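Local coordinates for protein benzoate transport porin BenP (PDB 5DL8) that probably acts as an outer-membrane porin of the OprD family, a beta-barrel channel thought to let small molecules such as benzoate enter Acinetobacter baumannii, at residues K59-H63 with I74-A78; S90-D96 with T105-A109; L148-G154 with V172-R178; S291-L295 with F313-D317. All coordinates share one frame. Numbering follows the deposited sequence.

Contact 1: residues K59-H63 with I74-A78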
loop_
_atom_site.group_PDB
_atom_site.type_symbol
_atom_site.label_atom_id
_atom_site.label_comp_id
_atom_site.label_asym_id
_atom_site.label_seq_id
_atom_site.Cartn_x
_atom_site.Cartn_y
_atom_site.Cartn_z
ATOM N N LYS A 59 -15.554 -5.774 -12.682
ATOM C CA LYS A 59 -15.054 -4.863 -13.687
ATOM C C LYS A 59 -15.503 -5.193 -15.036
ATOM O O LYS A 59 -14.992 -6.158 -15.633
ATOM C CB LYS A 59 -13.571 -4.986 -13.805
ATOM C CG LYS A 59 -12.825 -4.681 -12.552
ATOM C CD LYS A 59 -11.335 -4.814 -12.796
ATOM C CE LYS A 59 -10.951 -3.896 -13.933
ATOM N NZ LYS A 59 -9.499 -3.637 -13.803
ATOM N N SER A 60 -16.356 -4.361 -15.586
ATOM C CA SER A 60 -16.823 -4.610 -16.935
ATOM C C SER A 60 -15.743 -4.556 -18.027
ATOM O O SER A 60 -14.756 -3.833 -17.952
ATOM C CB SER A 60 -17.991 -3.696 -17.331
ATOM O OG SER A 60 -17.546 -2.410 -17.705
ATOM N N LYS A 61 -15.982 -5.337 -19.070
ATOM C CA LYS A 61 -15.324 -5.055 -20.337
ATOM C C LYS A 61 -15.682 -3.616 -20.772
ATOM O O LYS A 61 -16.708 -3.031 -20.369
ATOM C CB LYS A 61 -15.735 -6.068 -21.436
ATOM C CG LYS A 61 -17.181 -5.975 -21.947
ATOM C CD LYS A 61 -17.493 -7.073 -23.000
ATOM C CE LYS A 61 -18.969 -7.505 -23.043
ATOM N NZ LYS A 61 -19.244 -8.691 -23.905
ATOM N N MET A 62 -14.820 -3.076 -21.611
ATOM C CA MET A 62 -15.110 -1.812 -22.284
ATOM C C MET A 62 -16.053 -2.076 -23.451
ATOM O O MET A 62 -15.825 -2.918 -24.299
ATOM C CB MET A 62 -13.821 -1.094 -22.703
ATOM C CG MET A 62 -12.989 -0.571 -21.530
ATOM S SD MET A 62 -13.808 0.332 -20.156
ATOM C CE MET A 62 -14.186 1.893 -20.991
ATOM N N HIS A 63 -17.153 -1.374 -23.490
ATOM C CA HIS A 63 -18.110 -1.632 -24.540
ATOM C C HIS A 63 -17.999 -0.580 -25.594
ATOM O O HIS A 63 -18.062 0.587 -25.302
ATOM C CB HIS A 63 -19.515 -1.595 -24.003
ATOM C CG HIS A 63 -19.981 -2.872 -23.386
ATOM N ND1 HIS A 63 -19.644 -3.252 -22.086
ATOM C CD2 HIS A 63 -20.835 -3.814 -23.858
ATOM C CE1 HIS A 63 -20.244 -4.394 -21.807
ATOM N NE2 HIS A 63 -20.973 -4.750 -22.863
ATOM N N ILE A 74 -15.392 5.204 -29.342
ATOM C CA ILE A 74 -15.602 5.669 -27.960
ATOM C C ILE A 74 -16.199 4.496 -27.213
ATOM O O ILE A 74 -17.046 3.782 -27.775
ATOM C CB ILE A 74 -16.497 6.946 -27.864
ATOM C CG1 ILE A 74 -15.632 8.196 -28.062
ATOM C CG2 ILE A 74 -17.175 7.073 -26.490
ATOM C CD1 ILE A 74 -16.391 9.411 -28.613
ATOM N N THR A 75 -15.767 4.288 -25.967
ATOM C CA THR A 75 -16.112 3.063 -25.168
ATOM C C THR A 75 -16.646 3.448 -23.797
ATOM O O THR A 75 -16.271 4.479 -23.273
ATOM C CB THR A 75 -14.942 2.043 -25.002
ATOM O OG1 THR A 75 -13.833 2.680 -24.345
ATOM C CG2 THR A 75 -14.456 1.525 -26.332
ATOM N N ILE A 76 -17.584 2.643 -23.274
ATOM C CA ILE A 76 -18.149 2.818 -21.915
ATOM C C ILE A 76 -18.024 1.513 -21.100
ATOM O O ILE A 76 -18.110 0.409 -21.651
ATOM C CB ILE A 76 -19.645 3.246 -21.883
ATOM C CG1 ILE A 76 -20.468 2.427 -22.911
ATOM C CG2 ILE A 76 -19.783 4.739 -22.126
ATOM C CD1 ILE A 76 -21.897 2.124 -22.490
ATOM N N GLY A 77 -17.800 1.660 -19.807
ATOM C CA GLY A 77 -17.967 0.551 -18.886
ATOM C C GLY A 77 -18.291 1.019 -17.504
ATOM O O GLY A 77 -18.485 2.190 -17.243
ATOM N N ALA A 78 -18.304 0.078 -16.592
ATOM C CA ALA A 78 -18.502 0.342 -15.177
ATOM C C ALA A 78 -17.855 -0.728 -14.298
ATOM O O ALA A 78 -17.668 -1.915 -14.729
ATOM C CB ALA A 78 -19.979 0.447 -14.858
#
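Two neighbouring antiparallel strands of the OprD-family beta-barrel, 47-65 and 72-87, meet here close to the turn that joins them. The chains run 152° apart. His63 and Ile76 form a regular hydrogen-bonded pair: His63 N to Ile76 O is 2.7 Å and Ile76 N to His63 O is 2.9 Å. Between this pair and the bonds of Ser60 with Ala78, two residues, Lys61 and Met62, stand against one, Gly77. Ser60 repairs the gap with its side chain. In the p rotamer (chi1 80°) its OG stands in for a main-chain carbonyl and accepts from Ala78 N at 2.8 Å, while Ser60 N donates to Ala78 O at 2.9 Å. The carbonyl of Ser60 is bonded instead to Lys120 NZ of strand 107-123. A CB on Gly77 would fall 2.5 Å from Ser60 OG, so the absence of a side chain gives the serine its room. Met62 has all three chi angles m; the curled thioether brings CE to 3.5 Å from Thr75 OG1 and 3.8 Å from Gly77 N. Thr75 OG1 is itself hydrogen-bonded to Asn19. His63, with chi1 at -84°, turns its ring back over its own segment, where ND1 makes a weak bond to Lys61 O at 3.4 Å. Its CB lies 4.3 Å from Ile76 CG1.

Contact 2: residues S90-D96 with T105-A109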
loop_
_atom_site.group_PDB
_atom_site.type_symbol
_atom_site.label_atom_id
_atom_site.label_comp_id
_atom_site.label_asym_id
_atom_site.label_seq_id
_atom_site.Cartn_x
_atom_site.Cartn_y
_atom_site.Cartn_z
ATOM N N SER A 90 -13.637 -11.049 20.952
ATOM C CA SER A 90 -14.373 -10.243 21.912
ATOM C C SER A 90 -13.816 -8.817 21.838
ATOM O O SER A 90 -12.698 -8.588 21.328
ATOM C CB SER A 90 -14.221 -10.885 23.313
ATOM O OG SER A 90 -12.894 -10.573 23.680
ATOM N N ASP A 91 -14.573 -7.865 22.287
ATOM C CA ASP A 91 -14.251 -6.438 22.120
ATOM C C ASP A 91 -13.108 -6.095 23.108
ATOM O O ASP A 91 -13.218 -6.329 24.266
ATOM C CB ASP A 91 -15.490 -5.608 22.352
ATOM C CG ASP A 91 -15.326 -4.114 22.003
ATOM O OD1 ASP A 91 -14.224 -3.680 21.580
ATOM O OD2 ASP A 91 -16.355 -3.355 22.177
ATOM N N LYS A 92 -11.968 -5.649 22.607
ATOM C CA LYS A 92 -10.831 -5.174 23.460
ATOM C C LYS A 92 -11.017 -3.734 23.902
ATOM O O LYS A 92 -10.253 -3.217 24.730
ATOM C CB LYS A 92 -9.496 -5.241 22.666
ATOM C CG LYS A 92 -8.986 -6.670 22.411
ATOM C CD LYS A 92 -7.590 -6.620 21.806
ATOM C CE LYS A 92 -7.397 -7.675 20.749
ATOM N NZ LYS A 92 -7.572 -8.996 21.282
ATOM N N HIS A 93 -11.994 -3.058 23.307
ATOM C CA HIS A 93 -12.213 -1.657 23.659
ATOM C C HIS A 93 -10.983 -0.753 23.443
ATOM O O HIS A 93 -10.808 0.263 24.118
ATOM C CB HIS A 93 -12.741 -1.524 25.113
ATOM C CG HIS A 93 -14.030 -2.243 25.331
ATOM N ND1 HIS A 93 -15.239 -1.615 25.237
ATOM C CD2 HIS A 93 -14.304 -3.546 25.559
ATOM C CE1 HIS A 93 -16.208 -2.487 25.483
ATOM N NE2 HIS A 93 -15.669 -3.668 25.658
ATOM N N VAL A 94 -10.195 -1.071 22.434
ATOM C CA VAL A 94 -9.101 -0.247 21.970
ATOM C C VAL A 94 -8.977 -0.450 20.476
ATOM O O VAL A 94 -9.240 -1.531 19.981
ATOM C CB VAL A 94 -7.750 -0.618 22.716
ATOM C CG1 VAL A 94 -7.227 -1.970 22.328
ATOM C CG2 VAL A 94 -6.604 0.376 22.463
ATOM N N ALA A 95 -8.482 0.595 19.770
ATOM C CA ALA A 95 -8.254 0.546 18.369
ATOM C C ALA A 95 -7.268 -0.516 17.993
ATOM O O ALA A 95 -6.317 -0.688 18.588
ATOM C CB ALA A 95 -7.808 1.889 17.837
ATOM N N ASP A 96 -7.541 -1.188 16.924
ATOM C CA ASP A 96 -6.613 -2.127 16.271
ATOM C C ASP A 96 -6.015 -1.710 14.931
ATOM O O ASP A 96 -5.091 -2.360 14.448
ATOM C CB ASP A 96 -7.287 -3.586 16.217
ATOM C CG ASP A 96 -8.475 -3.688 15.275
ATOM O OD1 ASP A 96 -8.897 -2.676 14.604
ATOM O OD2 ASP A 96 -8.938 -4.848 15.176
ATOM N N THR A 105 -17.461 5.801 22.451
ATOM C CA THR A 105 -17.905 4.669 23.237
ATOM C C THR A 105 -16.707 3.785 23.574
ATOM O O THR A 105 -16.778 3.024 24.497
ATOM C CB THR A 105 -18.967 3.852 22.543
ATOM O OG1 THR A 105 -18.426 3.323 21.358
ATOM C CG2 THR A 105 -20.166 4.716 22.192
ATOM N N GLN A 106 -15.591 3.912 22.867
ATOM C CA GLN A 106 -14.437 3.000 23.114
ATOM C C GLN A 106 -14.692 1.536 22.776
ATOM O O GLN A 106 -14.393 0.645 23.609
ATOM C CB GLN A 106 -14.009 3.058 24.589
ATOM C CG GLN A 106 -13.634 4.440 25.068
ATOM C CD GLN A 106 -12.140 4.498 25.186
ATOM O OE1 GLN A 106 -11.408 4.692 24.172
ATOM N NE2 GLN A 106 -11.652 4.287 26.430
ATOM N N SER A 107 -15.379 1.323 21.675
ATOM C CA SER A 107 -15.786 0.037 21.214
ATOM C C SER A 107 -15.308 -0.288 19.781
ATOM O O SER A 107 -15.435 0.494 18.883
ATOM C CB SER A 107 -17.297 -0.165 21.402
ATOM O OG SER A 107 -17.760 -1.461 20.960
ATOM N N GLN A 108 -14.709 -1.452 19.605
ATOM C CA GLN A 108 -14.375 -1.940 18.247
ATOM C C GLN A 108 -15.661 -2.287 17.572
ATOM O O GLN A 108 -16.534 -2.822 18.224
ATOM C CB GLN A 108 -13.550 -3.212 18.345
ATOM C CG GLN A 108 -12.209 -3.053 19.058
ATOM C CD GLN A 108 -11.341 -4.253 18.860
ATOM O OE1 GLN A 108 -11.243 -5.215 19.756
ATOM N NE2 GLN A 108 -10.726 -4.287 17.642
ATOM N N ALA A 109 -15.810 -1.972 16.297
ATOM C CA ALA A 109 -17.084 -2.257 15.580
ATOM C C ALA A 109 -17.349 -3.774 15.563
ATOM O O ALA A 109 -16.392 -4.595 15.494
ATOM C CB ALA A 109 -16.926 -1.844 14.121
HETATM O O HOH W 1 -11.247 -7.804 19.033
#
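The backbone of 90-96 forms an irregular loop that passes the start of strand 107-123, with the CA atoms of His93 and Ser107 4.6 Å apart. Both chains use a left-handed position: His93 (58/33) closes an Asx turn, Asp91 OD1 accepting from His93 N at 2.9 Å, and Gln106 (65/40) opens a G1 beta bulge against strand 101-102. The Asp91 carboxylate spans the gap, OD1 accepting from Gln108 N at 3.0 Å and OD2 from Ser107 OG at 2.7 Å. The Gln108 side chain points toward the loop, where OE1 accepts from Lys92 N at 3.0 Å; water 1 lies 2.7 Å from Gln108 OE1 and 2.8 Å from Ser90 O. His93 ND1 donates to Gln106 O at 2.9 Å. Asp96 OD2 is hydrogen-bonded to Ser49. Lys92 lies near Asp46, a calcium ligand. Three of the four direct bonds pair a side chain with the opposite main chain and the fourth joins two side chains, so polar chemistry sets the shape of this loop, probably extracellular.

Contact 3: residues L148-G154 with V172-R178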
loop_
_atom_site.group_PDB
_atom_site.type_symbol
_atom_site.label_atom_id
_atom_site.label_comp_id
_atom_site.label_asym_id
_atom_site.label_seq_id
_atom_site.Cartn_x
_atom_site.Cartn_y
_atom_site.Cartn_z
ATOM N N LEU A 148 -10.418 -5.523 5.455
ATOM C CA LEU A 148 -10.937 -4.905 4.163
ATOM C C LEU A 148 -9.859 -3.925 3.533
ATOM O O LEU A 148 -8.858 -3.575 4.216
ATOM C CB LEU A 148 -12.319 -4.307 4.349
ATOM C CG LEU A 148 -13.383 -5.245 4.990
ATOM C CD1 LEU A 148 -14.769 -4.598 4.964
ATOM C CD2 LEU A 148 -13.367 -6.571 4.197
ATOM N N LEU A 149 -10.042 -3.570 2.267
ATOM C CA LEU A 149 -9.034 -2.853 1.426
ATOM C C LEU A 149 -9.423 -1.361 1.214
ATOM O O LEU A 149 -10.607 -0.951 1.029
ATOM C CB LEU A 149 -9.015 -3.471 0.069
ATOM C CG LEU A 149 -8.208 -4.733 -0.258
ATOM C CD1 LEU A 149 -8.134 -5.726 0.838
ATOM C CD2 LEU A 149 -8.623 -5.400 -1.562
ATOM N N THR A 150 -8.419 -0.523 1.325
ATOM C CA THR A 150 -8.518 0.932 1.048
ATOM C C THR A 150 -8.870 1.149 -0.429
ATOM O O THR A 150 -8.367 0.464 -1.316
ATOM C CB THR A 150 -7.178 1.599 1.435
ATOM O OG1 THR A 150 -6.905 1.197 2.774
ATOM C CG2 THR A 150 -7.138 3.191 1.343
ATOM N N SER A 151 -9.810 2.028 -0.684
ATOM C CA SER A 151 -10.030 2.599 -2.004
ATOM C C SER A 151 -10.261 4.105 -1.874
ATOM O O SER A 151 -10.241 4.645 -0.727
ATOM C CB SER A 151 -11.204 1.880 -2.639
ATOM O OG SER A 151 -12.437 2.179 -1.981
ATOM N N TYR A 152 -10.527 4.779 -3.021
ATOM C CA TYR A 152 -10.496 6.261 -3.157
ATOM C C TYR A 152 -11.691 6.760 -4.000
ATOM O O TYR A 152 -12.329 5.986 -4.747
ATOM C CB TYR A 152 -9.143 6.626 -3.869
ATOM C CG TYR A 152 -7.966 6.231 -3.063
ATOM C CD1 TYR A 152 -7.564 6.958 -2.008
ATOM C CD2 TYR A 152 -7.357 5.003 -3.258
ATOM C CE1 TYR A 152 -6.465 6.550 -1.196
ATOM C CE2 TYR A 152 -6.294 4.606 -2.475
ATOM C CZ TYR A 152 -5.867 5.361 -1.452
ATOM O OH TYR A 152 -4.801 4.871 -0.703
ATOM N N TRP A 153 -12.051 8.017 -3.881
ATOM C CA TRP A 153 -13.122 8.474 -4.706
ATOM C C TRP A 153 -12.646 9.720 -5.433
ATOM O O TRP A 153 -12.140 10.655 -4.783
ATOM C CB TRP A 153 -14.305 8.820 -3.836
ATOM C CG TRP A 153 -15.623 9.191 -4.529
ATOM C CD1 TRP A 153 -16.158 10.496 -4.745
ATOM C CD2 TRP A 153 -16.618 8.282 -4.970
ATOM N NE1 TRP A 153 -17.407 10.389 -5.312
ATOM C CE2 TRP A 153 -17.700 9.045 -5.476
ATOM C CE3 TRP A 153 -16.711 6.876 -4.983
ATOM C CZ2 TRP A 153 -18.853 8.436 -6.008
ATOM C CZ3 TRP A 153 -17.863 6.286 -5.509
ATOM C CH2 TRP A 153 -18.905 7.072 -6.015
ATOM N N GLY A 154 -12.868 9.742 -6.735
ATOM C CA GLY A 154 -12.445 10.905 -7.571
ATOM C C GLY A 154 -12.548 10.644 -9.044
ATOM O O GLY A 154 -13.327 9.807 -9.473
ATOM N N VAL A 172 -8.416 13.397 -6.531
ATOM C CA VAL A 172 -8.939 12.448 -5.574
ATOM C C VAL A 172 -9.543 13.235 -4.376
ATOM O O VAL A 172 -8.818 13.835 -3.620
ATOM C CB VAL A 172 -7.840 11.473 -5.094
ATOM C CG1 VAL A 172 -8.482 10.346 -4.242
ATOM C CG2 VAL A 172 -7.078 10.840 -6.266
ATOM N N GLU A 173 -10.841 13.215 -4.241
ATOM C CA GLU A 173 -11.480 13.989 -3.214
ATOM C C GLU A 173 -11.577 13.312 -1.889
ATOM O O GLU A 173 -11.621 13.991 -0.881
ATOM C CB GLU A 173 -12.839 14.493 -3.722
ATOM C CG GLU A 173 -12.598 15.619 -4.792
ATOM C CD GLU A 173 -13.814 16.437 -5.325
ATOM O OE1 GLU A 173 -14.947 16.086 -4.995
ATOM O OE2 GLU A 173 -13.607 17.463 -6.104
ATOM N N LYS A 174 -11.673 11.970 -1.882
ATOM C CA LYS A 174 -11.978 11.222 -0.722
ATOM C C LYS A 174 -11.236 9.889 -0.709
ATOM O O LYS A 174 -10.898 9.348 -1.746
ATOM C CB LYS A 174 -13.488 10.937 -0.635
ATOM C CG LYS A 174 -14.522 12.076 -0.765
ATOM C CD LYS A 174 -14.798 12.719 0.550
ATOM C CE LYS A 174 -16.182 13.342 0.655
ATOM N NZ LYS A 174 -16.443 14.289 -0.438
ATOM N N VAL A 175 -11.055 9.386 0.503
ATOM C CA VAL A 175 -10.409 8.109 0.779
ATOM C C VAL A 175 -11.339 7.315 1.709
ATOM O O VAL A 175 -11.996 7.883 2.615
ATOM C CB VAL A 175 -8.984 8.249 1.437
ATOM C CG1 VAL A 175 -9.022 9.102 2.706
ATOM C CG2 VAL A 175 -8.446 6.871 1.814
ATOM N N SER A 176 -11.423 6.022 1.501
ATOM C CA SER A 176 -12.110 5.117 2.508
ATOM C C SER A 176 -11.090 4.208 3.053
ATOM O O SER A 176 -10.721 3.217 2.398
ATOM C CB SER A 176 -13.155 4.250 1.843
ATOM O OG SER A 176 -13.983 3.600 2.825
ATOM N N PRO A 177 -10.526 4.555 4.182
ATOM C CA PRO A 177 -9.443 3.703 4.741
ATOM C C PRO A 177 -9.789 2.201 4.994
ATOM O O PRO A 177 -10.954 1.851 5.084
ATOM C CB PRO A 177 -9.079 4.434 6.078
ATOM C CG PRO A 177 -9.403 5.832 5.805
ATOM C CD PRO A 177 -10.699 5.766 4.997
ATOM N N ARG A 178 -8.759 1.356 5.076
ATOM C CA ARG A 178 -8.918 -0.072 5.227
ATOM C C ARG A 178 -9.886 -0.446 6.449
ATOM O O ARG A 178 -10.635 -1.359 6.342
ATOM C CB ARG A 178 -7.559 -0.742 5.383
ATOM C CG ARG A 178 -6.928 -0.519 6.731
ATOM C CD ARG A 178 -5.486 -0.879 6.750
ATOM N NE ARG A 178 -4.885 -0.741 8.098
ATOM C CZ ARG A 178 -3.544 -0.638 8.331
ATOM N NH1 ARG A 178 -2.663 -0.554 7.245
ATOM N NH2 ARG A 178 -3.066 -0.561 9.615
#
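Leu148 opens the segment beside Arg178, its O 3.3 Å from Arg178 CB, while its side chain packs on Gln83 and Ala85 of strand 72-87. Leu149 points its side chain away. At Thr150 the chains draw together: its CA makes a CA-H...O contact with Ser176 O at 3.4 Å, and its CG2 lies 3.9 Å from Val175 CG2. Regular antiparallel pairing starts with Ser151, whose O accepts from Ser176 N at 2.9 Å, whereas the return bond from Ser151 N to Ser176 O is weak at 3.4 Å. Tyr152 follows as a non-hydrogen-bonded partner of Val175. On this face its CE1 sits 3.6 Å from Val175 CG2 and its CB 3.8 Å from Val172 CG1. Trp153 shares the other face with Lys174, their CB atoms 3.9 Å apart. Its N donates to Lys174 O at 2.8 Å, and its O accepts both Lys174 N at 3.2 Å and Glu173 N at 2.9 Å, which makes Glu173 and Lys174 a classic beta bulge. Gly154 then turns the corner beside Val172, their CA atoms 4.3 Å apart. Main-chain bonds and the Tyr152, Val172 and Val175 cluster thus hold the strand part; past Pro177 the chain leaves the strand and Arg178 salt-bridges Asp143, in the loop that leads into 148-154, consistent with the inward-folded constriction loop of OprD-family channels.

Contact 4: residues S291-L295 with F313-D317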
loop_
_atom_site.group_PDB
_atom_site.type_symbol
_atom_site.label_atom_id
_atom_site.label_comp_id
_atom_site.label_asym_id
_atom_site.label_seq_id
_atom_site.Cartn_x
_atom_site.Cartn_y
_atom_site.Cartn_z
ATOM N N SER A 291 11.933 17.864 9.393
ATOM C CA SER A 291 10.787 17.121 9.894
ATOM C C SER A 291 10.969 15.627 9.570
ATOM O O SER A 291 11.814 15.221 8.750
ATOM C CB SER A 291 9.466 17.659 9.370
ATOM O OG SER A 291 9.169 17.146 8.058
ATOM N N ALA A 292 10.200 14.794 10.319
ATOM C CA ALA A 292 9.896 13.419 9.878
ATOM C C ALA A 292 9.218 13.440 8.477
ATOM O O ALA A 292 8.575 14.449 8.070
ATOM C CB ALA A 292 8.941 12.736 10.913
ATOM N N TYR A 293 9.363 12.325 7.742
ATOM C CA TYR A 293 8.690 12.142 6.481
ATOM C C TYR A 293 7.176 11.927 6.757
ATOM O O TYR A 293 6.845 11.074 7.483
ATOM C CB TYR A 293 9.283 11.009 5.615
ATOM C CG TYR A 293 8.792 11.161 4.213
ATOM C CD1 TYR A 293 9.453 11.998 3.353
ATOM C CD2 TYR A 293 7.613 10.597 3.783
ATOM C CE1 TYR A 293 8.990 12.239 2.094
ATOM C CE2 TYR A 293 7.107 10.860 2.513
ATOM C CZ TYR A 293 7.797 11.692 1.685
ATOM O OH TYR A 293 7.398 12.065 0.400
ATOM N N PRO A 294 6.274 12.766 6.211
ATOM C CA PRO A 294 4.813 12.673 6.516
ATOM C C PRO A 294 4.049 11.595 5.793
ATOM O O PRO A 294 4.264 11.320 4.634
ATOM C CB PRO A 294 4.304 14.043 5.998
ATOM C CG PRO A 294 5.166 14.314 4.822
ATOM C CD PRO A 294 6.529 13.768 5.138
ATOM N N LEU A 295 3.072 11.059 6.451
ATOM C CA LEU A 295 2.049 10.139 5.902
ATOM C C LEU A 295 0.681 10.760 6.256
ATOM O O LEU A 295 0.544 11.337 7.291
ATOM C CB LEU A 295 2.219 8.773 6.607
ATOM C CG LEU A 295 3.450 8.190 5.950
ATOM C CD1 LEU A 295 4.693 7.952 6.830
ATOM C CD2 LEU A 295 3.133 7.181 4.857
ATOM N N PHE A 313 10.610 3.564 9.400
ATOM C CA PHE A 313 11.901 4.137 9.572
ATOM C C PHE A 313 11.916 5.507 8.886
ATOM O O PHE A 313 12.835 5.773 8.117
ATOM C CB PHE A 313 12.879 3.106 9.044
ATOM C CG PHE A 313 12.875 1.798 9.860
ATOM C CD1 PHE A 313 11.897 0.854 9.691
ATOM C CD2 PHE A 313 13.846 1.575 10.814
ATOM C CE1 PHE A 313 11.922 -0.284 10.476
ATOM C CE2 PHE A 313 13.911 0.422 11.535
ATOM C CZ PHE A 313 12.898 -0.487 11.443
ATOM N N PHE A 314 10.858 6.310 9.108
ATOM C CA PHE A 314 10.700 7.612 8.399
ATOM C C PHE A 314 10.862 8.815 9.388
ATOM O O PHE A 314 10.484 9.934 9.143
ATOM C CB PHE A 314 9.378 7.629 7.545
ATOM C CG PHE A 314 8.138 7.265 8.284
ATOM C CD1 PHE A 314 7.501 8.191 9.140
ATOM C CD2 PHE A 314 7.559 5.997 8.125
ATOM C CE1 PHE A 314 6.302 7.823 9.886
ATOM C CE2 PHE A 314 6.410 5.599 8.888
ATOM C CZ PHE A 314 5.755 6.514 9.738
ATOM N N LYS A 315 11.431 8.579 10.538
ATOM C CA LYS A 315 11.551 9.611 11.517
ATOM C C LYS A 315 12.701 10.600 11.147
ATOM O O LYS A 315 13.607 10.288 10.369
ATOM C CB LYS A 315 11.804 9.057 12.964
ATOM C CG LYS A 315 10.753 8.099 13.497
ATOM C CD LYS A 315 11.218 7.220 14.681
ATOM C CE LYS A 315 10.202 6.195 15.008
ATOM N NZ LYS A 315 10.028 5.148 13.963
ATOM N N GLU A 316 12.583 11.787 11.724
ATOM C CA GLU A 316 13.473 12.904 11.353
ATOM C C GLU A 316 14.936 12.548 11.531
ATOM O O GLU A 316 15.363 12.166 12.613
ATOM C CB GLU A 316 13.171 14.139 12.232
ATOM C CG GLU A 316 14.121 15.311 12.081
ATOM C CD GLU A 316 13.692 16.523 12.944
ATOM O OE1 GLU A 316 12.555 16.505 13.437
ATOM O OE2 GLU A 316 14.462 17.501 13.105
ATOM N N ASP A 317 15.713 12.743 10.490
ATOM C CA ASP A 317 17.115 12.385 10.487
ATOM C C ASP A 317 17.464 10.901 10.438
ATOM O O ASP A 317 18.652 10.559 10.469
ATOM C CB ASP A 317 17.854 13.049 11.636
ATOM C CG ASP A 317 17.945 14.561 11.498
ATOM O OD1 ASP A 317 17.879 15.146 10.405
ATOM O OD2 ASP A 317 18.259 15.187 12.473
HETATM O O HOH W 2 14.561 14.748 8.436
#
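Leu295 lays its CD1 methyl squarely over one face of the Phe314 ring, 3.3 Å from the ring centroid and only 8° off the normal, a close CH-pi contact in which CD1 comes to 3.4 Å from Phe314 CZ. The p rotamer of Phe314 (chi1 53°) brings the ring to this position, and its CB packs on Tyr293 CB at 3.9 Å. One direct hydrogen bond joins the two chains, from Tyr293 N to Phe314 O at 3.0 Å. Beyond it the backbones close in, with Ala292 CA and Glu316 CA 3.9 Å apart and Glu316 CB resting 3.6 Å from Ala292 N. Water 2 bridges the far end, donating to Ser291 O at 2.8 Å and accepting from Asp317 N at 3.1 Å, while Ser291 OG donates to Ala292 O at 2.8 Å. Outside the two segments, the Tyr293 hydroxyl is hydrogen-bonded to Lys228 and its ring meets Phe305 edge-to-face; Lys315 salt-bridges Glu358. Neither segment is a regular strand: they are the two limbs of one long loop between strands 278-288 and 319-328, brought together at its base, as expected of the large extracellular loops of OprD-family porin barrels.

Overall arrangement
The contacts follow one another along the chain, each closing before the next opens. Contacts 1, 2 and 3 all reach the single antiparallel barrel sheet; strands 72-87 and 107-123, used by contacts 1 and 2, are neighbours in it, yet these contacts lie at distant ends, their centres 42 Å apart. Contact 4, within a loop, is also 42 Å from contact 1 between centres, across the chain's centre. Contact 3 is the most central: its centre is 22 to 23 Å from each of the others, and its nearest atoms come within about 6 Å of contact 2. Barrel-wall pairing and folded loops together thus probably define the channel.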